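Local coordinates for protein cytochrome P450 (Rhodococcus erythropolis, PDB 3WEC) that probably acts as a heme-dependent monooxygenase that hydroxylates the quinoline nitrogen of aurachin alkaloids, a step that gives them antibiotic activity, at residues A46-C55 / A323-E334; M127-A135 / F156-I164. All coordinates share one frame; numbering follows the deposited sequence. Where two conformers were deposited one is given.

Contact 1: A46-C55 / A323-E334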
loop_
_atom_site.group_PDB
_atom_site.type_symbol
_atom_site.label_atom_id
_atom_site.label_comp_id
_atom_site.label_asym_id
_atom_site.label_seq_id
_atom_site.Cartn_x
_atom_site.Cartn_y
_atom_site.Cartn_z
ATOM N N ALA A 46 -18.450 -9.354 -2.343
ATOM C CA ALA A 46 -17.658 -9.977 -1.276
ATOM C C ALA A 46 -18.234 -9.848 0.147
ATOM O O ALA A 46 -19.159 -9.081 0.390
ATOM C CB ALA A 46 -16.255 -9.411 -1.314
ATOM N N TRP A 47 -17.662 -10.610 1.078
ATOM C CA TRP A 47 -17.875 -10.419 2.507
ATOM C C TRP A 47 -17.079 -9.241 2.989
ATOM O O TRP A 47 -16.031 -8.930 2.424
ATOM C CB TRP A 47 -17.434 -11.668 3.242
ATOM C CG TRP A 47 -18.394 -12.793 2.971
ATOM C CD1 TRP A 47 -18.373 -13.701 1.910
ATOM C CD2 TRP A 47 -19.604 -13.119 3.730
ATOM N NE1 TRP A 47 -19.438 -14.550 1.973
ATOM C CE2 TRP A 47 -20.220 -14.263 3.042
ATOM C CE3 TRP A 47 -20.202 -12.617 4.881
ATOM C CZ2 TRP A 47 -21.397 -14.861 3.505
ATOM C CZ3 TRP A 47 -21.389 -13.219 5.337
ATOM C CH2 TRP A 47 -21.965 -14.321 4.668
ATOM N N ILE A 48 -17.568 -8.574 4.036
ATOM C CA ILE A 48 -16.880 -7.418 4.631
ATOM C C ILE A 48 -16.647 -7.709 6.098
ATOM O O ILE A 48 -17.561 -8.116 6.790
ATOM C CB ILE A 48 -17.695 -6.108 4.482
ATOM C CG1 ILE A 48 -18.242 -5.940 3.055
ATOM C CG2 ILE A 48 -16.860 -4.893 4.854
ATOM C CD1 ILE A 48 -17.205 -5.796 1.943
ATOM N N VAL A 49 -15.425 -7.515 6.577
ATOM C CA VAL A 49 -15.070 -7.888 7.954
ATOM C C VAL A 49 -14.489 -6.681 8.705
ATOM O O VAL A 49 -13.549 -6.045 8.207
ATOM C CB VAL A 49 -14.055 -9.057 7.976
ATOM C CG1 VAL A 49 -13.554 -9.314 9.393
ATOM C CG2 VAL A 49 -14.676 -10.323 7.408
ATOM N N ALA A 50 -15.038 -6.380 9.897
ATOM C CA ALA A 50 -14.792 -5.080 10.546
ATOM C C ALA A 50 -14.040 -5.095 11.899
ATOM O O ALA A 50 -13.426 -4.091 12.288
ATOM C CB ALA A 50 -16.110 -4.304 10.669
ATOM N N ASP A 51 -14.099 -6.224 12.609
ATOM C CA ASP A 51 -13.524 -6.305 13.937
ATOM C C ASP A 51 -12.081 -6.756 13.940
ATOM O O ASP A 51 -11.729 -7.719 13.265
ATOM C CB ASP A 51 -14.361 -7.239 14.838
ATOM C CG ASP A 51 -14.475 -8.653 14.272
ATOM O OD1 ASP A 51 -14.159 -9.612 15.009
ATOM O OD2 ASP A 51 -14.881 -8.794 13.091
ATOM N N TYR A 52 -11.260 -6.077 14.740
ATOM C CA TYR A 52 -9.874 -6.501 14.958
ATOM C C TYR A 52 -9.689 -8.022 14.962
ATOM O O TYR A 52 -8.944 -8.554 14.139
ATOM C CB TYR A 52 -9.263 -5.928 16.255
ATOM C CG TYR A 52 -7.780 -6.309 16.432
ATOM C CD1 TYR A 52 -6.796 -5.775 15.581
ATOM C CD2 TYR A 52 -7.364 -7.210 17.444
ATOM C CE1 TYR A 52 -5.452 -6.118 15.715
ATOM C CE2 TYR A 52 -6.013 -7.557 17.587
ATOM C CZ TYR A 52 -5.066 -6.999 16.718
ATOM O OH TYR A 52 -3.739 -7.315 16.833
ATOM N N THR A 53 -10.359 -8.726 15.859
ATOM C CA THR A 53 -9.987 -10.133 16.062
ATOM C C THR A 53 -10.186 -10.996 14.810
ATOM O O THR A 53 -9.268 -11.719 14.426
ATOM C CB THR A 53 -10.619 -10.770 17.316
ATOM O OG1 THR A 53 -10.524 -9.855 18.414
ATOM C CG2 THR A 53 -9.880 -12.058 17.687
ATOM N N SER A 54 -11.353 -10.881 14.162
ATOM C CA SER A 54 -11.652 -11.628 12.912
ATOM C C SER A 54 -10.744 -11.198 11.764
ATOM O O SER A 54 -10.300 -12.034 10.967
ATOM C CB SER A 54 -13.127 -11.478 12.491
ATOM O OG SER A 54 -14.032 -11.713 13.575
ATOM N N CYS A 55 -10.487 -9.889 11.670
ATOM C CA CYS A 55 -9.535 -9.355 10.663
ATOM C C CYS A 55 -8.178 -10.071 10.746
ATOM O O CYS A 55 -7.676 -10.567 9.720
ATOM C CB CYS A 55 -9.337 -7.852 10.843
ATOM S SG CYS A 55 -10.605 -6.779 10.112
ATOM N N ALA A 323 -15.073 -14.219 -1.941
ATOM C CA ALA A 323 -14.139 -13.123 -1.679
ATOM C C ALA A 323 -14.468 -12.477 -0.334
ATOM O O ALA A 323 -15.642 -12.319 0.025
ATOM C CB ALA A 323 -14.222 -12.097 -2.788
ATOM N N VAL A 324 -13.429 -12.136 0.413
ATOM C CA VAL A 324 -13.553 -11.541 1.732
ATOM C C VAL A 324 -12.679 -10.296 1.749
ATOM O O VAL A 324 -11.477 -10.345 1.451
ATOM C CB VAL A 324 -13.088 -12.512 2.842
ATOM C CG1 VAL A 324 -13.034 -11.817 4.199
ATOM C CG2 VAL A 324 -13.995 -13.730 2.898
ATOM N N MET A 325 -13.316 -9.184 2.071
ATOM C CA MET A 325 -12.705 -7.889 2.141
ATOM C C MET A 325 -12.370 -7.634 3.601
ATOM O O MET A 325 -13.273 -7.521 4.433
ATOM C CB MET A 325 -13.750 -6.875 1.695
ATOM C CG MET A 325 -13.247 -5.867 0.711
ATOM S SD MET A 325 -12.837 -6.694 -0.830
ATOM C CE MET A 325 -14.285 -6.181 -1.758
ATOM N N VAL A 326 -11.099 -7.546 3.942
ATOM C CA VAL A 326 -10.736 -7.361 5.341
ATOM C C VAL A 326 -10.502 -5.879 5.629
ATOM O O VAL A 326 -9.567 -5.299 5.086
ATOM C CB VAL A 326 -9.483 -8.190 5.708
ATOM C CG1 VAL A 326 -9.008 -7.848 7.108
ATOM C CG2 VAL A 326 -9.791 -9.673 5.604
ATOM N N LEU A 327 -11.332 -5.274 6.480
ATOM C CA LEU A 327 -11.215 -3.825 6.757
ATOM C C LEU A 327 -10.149 -3.489 7.776
ATOM O O LEU A 327 -10.441 -3.298 8.961
ATOM C CB LEU A 327 -12.544 -3.236 7.235
ATOM C CG LEU A 327 -13.531 -2.544 6.294
ATOM C CD1 LEU A 327 -13.463 -2.999 4.837
ATOM C CD2 LEU A 327 -14.912 -2.758 6.872
ATOM N N LEU A 328 -8.913 -3.441 7.311
ATOM C CA LEU A 328 -7.758 -3.058 8.110
ATOM C C LEU A 328 -7.992 -1.769 8.892
ATOM O O LEU A 328 -7.644 -1.686 10.078
ATOM C CB LEU A 328 -6.554 -2.890 7.187
ATOM C CG LEU A 328 -6.198 -3.963 6.151
ATOM C CD1 LEU A 328 -4.973 -3.481 5.406
ATOM C CD2 LEU A 328 -5.881 -5.306 6.795
ATOM N N ALA A 329 -8.601 -0.773 8.227
ATOM C CA ALA A 329 -8.834 0.551 8.787
ATOM C C ALA A 329 -9.804 0.490 9.990
ATOM O O ALA A 329 -9.573 1.153 11.013
ATOM C CB ALA A 329 -9.347 1.504 7.710
ATOM N N SER A 330 -10.855 -0.321 9.861
ATOM C CA SER A 330 -11.810 -0.583 10.937
ATOM C C SER A 330 -11.188 -1.314 12.150
ATOM O O SER A 330 -11.217 -0.796 13.262
ATOM C CB SER A 330 -12.994 -1.373 10.388
ATOM O OG SER A 330 -14.020 -1.417 11.320
ATOM N N GLY A 331 -10.612 -2.489 11.921
ATOM C CA GLY A 331 -9.950 -3.235 12.973
ATOM C C GLY A 331 -9.010 -2.362 13.771
ATOM O O GLY A 331 -9.076 -2.347 14.973
ATOM N N ASN A 332 -8.154 -1.608 13.093
ATOM C CA ASN A 332 -7.196 -0.722 13.753
ATOM C C ASN A 332 -7.787 0.190 14.838
ATOM O O ASN A 332 -7.125 0.444 15.866
ATOM C CB ASN A 332 -6.457 0.109 12.716
ATOM C CG ASN A 332 -5.420 -0.711 11.940
ATOM O OD1 ASN A 332 -5.125 -1.858 12.288
ATOM N ND2 ASN A 332 -4.896 -0.136 10.861
ATOM N N ARG A 333 -9.010 0.694 14.596
ATOM C CA ARG A 333 -9.645 1.647 15.493
ATOM C C ARG A 333 -9.976 0.992 16.846
ATOM O O ARG A 333 -10.166 1.676 17.851
ATOM C CB ARG A 333 -10.867 2.344 14.847
ATOM C CG ARG A 333 -10.533 3.316 13.712
ATOM C CD ARG A 333 -9.410 4.272 14.105
ATOM N NE ARG A 333 -9.097 5.279 13.078
ATOM C CZ ARG A 333 -9.733 6.448 12.993
ATOM N NH1 ARG A 333 -10.713 6.743 13.857
ATOM N NH2 ARG A 333 -9.404 7.319 12.058
ATOM N N GLU A 334 -9.969 -0.340 16.871
ATOM C CA GLU A 334 -10.089 -1.086 18.138
ATOM C C GLU A 334 -8.842 -1.947 18.474
ATOM O O GLU A 334 -8.893 -2.774 19.375
ATOM C CB GLU A 334 -11.404 -1.910 18.195
ATOM C CG GLU A 334 -11.511 -3.051 17.180
ATOM C CD GLU A 334 -12.752 -3.912 17.355
ATOM O OE1 GLU A 334 -13.741 -3.423 17.924
ATOM O OE2 GLU A 334 -12.743 -5.092 16.933
#
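Trp47 to Val49 and Val324 to Val326 pair as neighbouring parallel strands in the principal mixed sheet of the cytochrome P450 fold. Each strand soon gives way to a helix, so the start of helix 52-60 (B) meets the later part of helix 328-333 (K′). The evidence for the pairing is a ladder of four backbone bonds, Trp47 N to Ala323 O, Met325 N to Trp47 O, Val49 N to Met325 O and Leu327 N to Val49 O, with the short strand axes at 25°.

Packing is tight on the sheet face of Ile48 and Met325. Ile48 CD1 runs alongside Met325 CB at 3.6 Å. Its other branch, CG2, stands opposite the backbone N (CG1 at chi1 -46°) and reaches Leu327 CD2 at 3.5 Å. Bends at chi2 and chi3 of Met325 carry CE back to Ala46 CB, 3.8 Å away. On the other face Cys55 SG presses on Val326 CG1 at 3.6 Å, while Val58 and Leu59 of the same helix cover Val326 further. Leu328, next but one in the chain, touches the heme. Where helix 52-60 starts, Tyr52 CA lies 3.8 Å from Gly331 CA, in the second half of helix 328-333. Nearby, the buried Ser330 OG donates to Ala50 O at 2.9 Å and is also bonded to Arg34.

The outer side is looser. The Trp47 ring leads away from the partner strand, meeting Ala323 O at its edge, and NE1 bonds to Asp322. Exposed Glu334 reaches over so that OE2 takes a weak, bent bond (129°) from Tyr52 N at 2.8 Å. Beside it Asp51 forms the N-cap of helix 52-60: its OD1 receives Ser54 OG on the syn lone pair and Ser54 N from above the carboxylate plane.

Contact 2: M127-A135 / F156-I164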
loop_
_atom_site.group_PDB
_atom_site.type_symbol
_atom_site.label_atom_id
_atom_site.label_comp_id
_atom_site.label_asym_id
_atom_site.label_seq_id
_atom_site.Cartn_x
_atom_site.Cartn_y
_atom_site.Cartn_z
ATOM N N MET A 127 22.132 1.605 2.479
ATOM C CA MET A 127 21.296 2.409 1.584
ATOM C C MET A 127 20.564 3.535 2.326
ATOM O O MET A 127 19.836 4.327 1.711
ATOM C CB MET A 127 20.246 1.483 0.959
ATOM C CG MET A 127 20.070 1.609 -0.547
ATOM S SD MET A 127 21.634 1.324 -1.379
ATOM C CE MET A 127 21.179 1.690 -3.071
ATOM N N ASP A 128 20.706 3.554 3.650
ATOM C CA ASP A 128 20.020 4.494 4.523
ATOM C C ASP A 128 20.249 5.967 4.181
ATOM O O ASP A 128 19.306 6.771 4.270
ATOM C CB ASP A 128 20.423 4.269 5.982
ATOM C CG ASP A 128 19.549 5.057 6.955
ATOM O OD1 ASP A 128 20.098 5.619 7.909
ATOM O OD2 ASP A 128 18.317 5.121 6.768
ATOM N N ASP A 129 21.497 6.312 3.830
ATOM C CA ASP A 129 21.893 7.680 3.440
ATOM C C ASP A 129 21.032 8.214 2.298
ATOM O O ASP A 129 20.646 9.387 2.270
ATOM C CB ASP A 129 23.388 7.744 3.062
ATOM C CG ASP A 129 24.276 8.218 4.212
ATOM O OD1 ASP A 129 23.775 8.379 5.343
ATOM O OD2 ASP A 129 25.488 8.463 3.984
ATOM N N ILE A 130 20.693 7.350 1.360
ATOM C CA ILE A 130 19.917 7.813 0.234
ATOM C C ILE A 130 18.407 7.935 0.573
ATOM O O ILE A 130 17.680 8.703 -0.078
ATOM C CB ILE A 130 20.212 6.982 -1.037
ATOM C CG1 ILE A 130 19.117 5.972 -1.283
ATOM C CG2 ILE A 130 21.625 6.372 -1.003
ATOM C CD1 ILE A 130 17.998 6.561 -2.112
ATOM N N VAL A 131 17.945 7.212 1.597
ATOM C CA VAL A 131 16.564 7.379 2.072
ATOM C C VAL A 131 16.422 8.738 2.742
ATOM O O VAL A 131 15.474 9.484 2.462
ATOM C CB VAL A 131 16.129 6.284 3.065
ATOM C CG1 VAL A 131 14.734 6.592 3.604
ATOM C CG2 VAL A 131 16.156 4.908 2.397
ATOM N N LEU A 132 17.373 9.041 3.623
ATOM C CA LEU A 132 17.458 10.323 4.302
ATOM C C LEU A 132 17.527 11.489 3.315
ATOM O O LEU A 132 16.853 12.499 3.503
ATOM C CB LEU A 132 18.686 10.346 5.226
ATOM C CG LEU A 132 19.267 11.696 5.669
ATOM C CD1 LEU A 132 18.296 12.459 6.548
ATOM C CD2 LEU A 132 20.603 11.528 6.372
ATOM N N SER A 133 18.352 11.342 2.283
ATOM C CA SER A 133 18.546 12.371 1.270
ATOM C C SER A 133 17.222 12.680 0.582
ATOM O O SER A 133 16.803 13.848 0.482
ATOM C CB SER A 133 19.573 11.884 0.253
ATOM O OG SER A 133 20.071 12.945 -0.512
ATOM N N ALA A 134 16.555 11.617 0.126
ATOM C CA ALA A 134 15.228 11.731 -0.447
ATOM C C ALA A 134 14.228 12.332 0.560
ATOM O O ALA A 134 13.433 13.215 0.185
ATOM C CB ALA A 134 14.748 10.381 -0.944
ATOM N N ALA A 135 14.257 11.887 1.822
ATOM C CA ALA A 135 13.272 12.420 2.813
ATOM C C ALA A 135 13.504 13.916 3.023
ATOM O O ALA A 135 12.558 14.717 2.926
ATOM C CB ALA A 135 13.322 11.682 4.147
ATOM N N PHE A 156 8.890 11.101 -3.520
ATOM C CA PHE A 156 9.765 10.550 -2.494
ATOM C C PHE A 156 9.942 9.000 -2.675
ATOM O O PHE A 156 11.056 8.521 -2.925
ATOM C CB PHE A 156 9.329 11.082 -1.089
ATOM C CG PHE A 156 9.987 10.399 0.069
ATOM C CD1 PHE A 156 11.348 10.117 0.068
ATOM C CD2 PHE A 156 9.216 10.002 1.172
ATOM C CE1 PHE A 156 11.947 9.469 1.142
ATOM C CE2 PHE A 156 9.794 9.366 2.238
ATOM C CZ PHE A 156 11.169 9.091 2.227
ATOM N N PRO A 157 8.851 8.204 -2.629
ATOM C CA PRO A 157 9.061 6.783 -2.944
ATOM C C PRO A 157 9.604 6.469 -4.353
ATOM O O PRO A 157 10.318 5.462 -4.526
ATOM C CB PRO A 157 7.639 6.184 -2.782
ATOM C CG PRO A 157 6.747 7.369 -2.988
ATOM C CD PRO A 157 7.464 8.442 -2.221
ATOM N N VAL A 158 9.265 7.286 -5.358
ATOM C CA VAL A 158 9.830 7.091 -6.708
ATOM C C VAL A 158 11.359 7.248 -6.674
ATOM O O VAL A 158 12.074 6.510 -7.338
ATOM C CB VAL A 158 9.249 8.066 -7.793
ATOM C CG1 VAL A 158 10.168 8.079 -9.029
ATOM C CG2 VAL A 158 7.821 7.674 -8.197
ATOM N N GLU A 159 11.864 8.209 -5.913
ATOM C CA GLU A 159 13.283 8.403 -5.866
ATOM C C GLU A 159 13.901 7.223 -5.137
ATOM O O GLU A 159 14.897 6.657 -5.606
ATOM C CB GLU A 159 13.635 9.745 -5.224
ATOM C CG GLU A 159 15.044 10.261 -5.503
ATOM C CD GLU A 159 15.484 10.156 -6.974
ATOM O OE1 GLU A 159 14.755 9.553 -7.810
ATOM O OE2 GLU A 159 16.581 10.676 -7.303
ATOM N N VAL A 160 13.272 6.795 -4.040
ATOM C CA VAL A 160 13.851 5.716 -3.221
ATOM C C VAL A 160 13.918 4.364 -3.951
ATOM O O VAL A 160 14.952 3.648 -3.907
ATOM C CB VAL A 160 13.107 5.533 -1.875
ATOM C CG1 VAL A 160 13.661 4.335 -1.124
ATOM C CG2 VAL A 160 13.233 6.779 -0.982
ATOM N N LEU A 161 12.817 4.020 -4.611
ATOM C CA LEU A 161 12.709 2.783 -5.326
ATOM C C LEU A 161 13.634 2.729 -6.534
ATOM O O LEU A 161 14.264 1.689 -6.797
ATOM C CB LEU A 161 11.250 2.523 -5.713
ATOM C CG LEU A 161 10.344 2.269 -4.494
ATOM C CD1 LEU A 161 8.871 2.299 -4.853
ATOM C CD2 LEU A 161 10.703 0.918 -3.887
ATOM N N SER A 162 13.747 3.854 -7.245
ATOM C CA SER A 162 14.736 3.982 -8.322
ATOM C C SER A 162 16.121 3.585 -7.828
ATOM O O SER A 162 16.887 2.971 -8.554
ATOM C CB SER A 162 14.806 5.405 -8.849
ATOM O OG SER A 162 15.283 5.389 -10.181
ATOM N N SER A 163 16.435 3.952 -6.586
ATOM C CA SER A 163 17.760 3.696 -6.005
ATOM C C SER A 163 17.877 2.245 -5.484
ATOM O O SER A 163 18.849 1.586 -5.798
ATOM C CB SER A 163 18.081 4.723 -4.908
ATOM O OG SER A 163 19.194 4.322 -4.138
ATOM N N ILE A 164 16.878 1.757 -4.725
ATOM C CA ILE A 164 16.786 0.326 -4.363
ATOM C C ILE A 164 16.964 -0.639 -5.584
ATOM O O ILE A 164 17.676 -1.640 -5.484
ATOM C CB ILE A 164 15.448 -0.034 -3.638
ATOM C CG1 ILE A 164 15.132 0.887 -2.436
ATOM C CG2 ILE A 164 15.457 -1.490 -3.159
ATOM C CD1 ILE A 164 15.941 0.630 -1.173
#
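Met127 meets Ser163 and Ile164 at one end of the contact, and from there 127-135 runs back along helix 156-164. The short axes pass 9.4 Å apart at 159°, a nearly antiparallel pair held by van der Waals contact. Met127 CG lies 4.3 Å from Ile164 CD1; beyond it the chain bends at chi2 toward Ser163, though a second conformer leaves the methyl end uncertain.

One turn on, Ile130 points at the partner helix. Its CD1 lies against Ser163 CB, but at 3.3 Å and with an unstaggered chi1 of 101° the exact placing of this branch is doubtful. Val131, turned to the flank, adds a looser touch of CG2 on Val160 CG1. Ala134 fits closely: its CB meets the edge of the Phe156 ring, in the ring plane, at 3.6 Å from CD1, and lies 3.9 Å from Val160 CG2. The Phe156 ring reaches across because CG is anti to the backbone N (chi1 169°). Ala135 CB then meets CZ of that ring at 3.9 Å.

These are helices D (128-141) and E (155-165) of the P450 four-helix core. Helix 364-381 packs on them through His373 beside Val131 and Ala135 and Met370 beside Phe156, while Ile262 and Thr258 of helix 240-271 meet Phe156 and Pro157.

Overall arrangement
Starting from the N terminus, the chain passes strand 39-41 and enters contact 1 at 46-55. Contact 2 opens next at 127-135 and closes at 156-164, after only 20 intervening residues that include helix 148-153. Contact 1 closes much later, at 323-334, around 267 mainly helical residues. Contact 2 is therefore nested within its loop, and the two do not cross. Contact 1 joins the early strand and helix to the late strand 323-326 and helix 328-333, within a sheet built from both ends of the chain; contact 2 joins helices 128-141 and 155-165 of the helical core. Their centres are 32 Å apart on opposite sides of the chain's centre. Each includes a residue of the heme pocket.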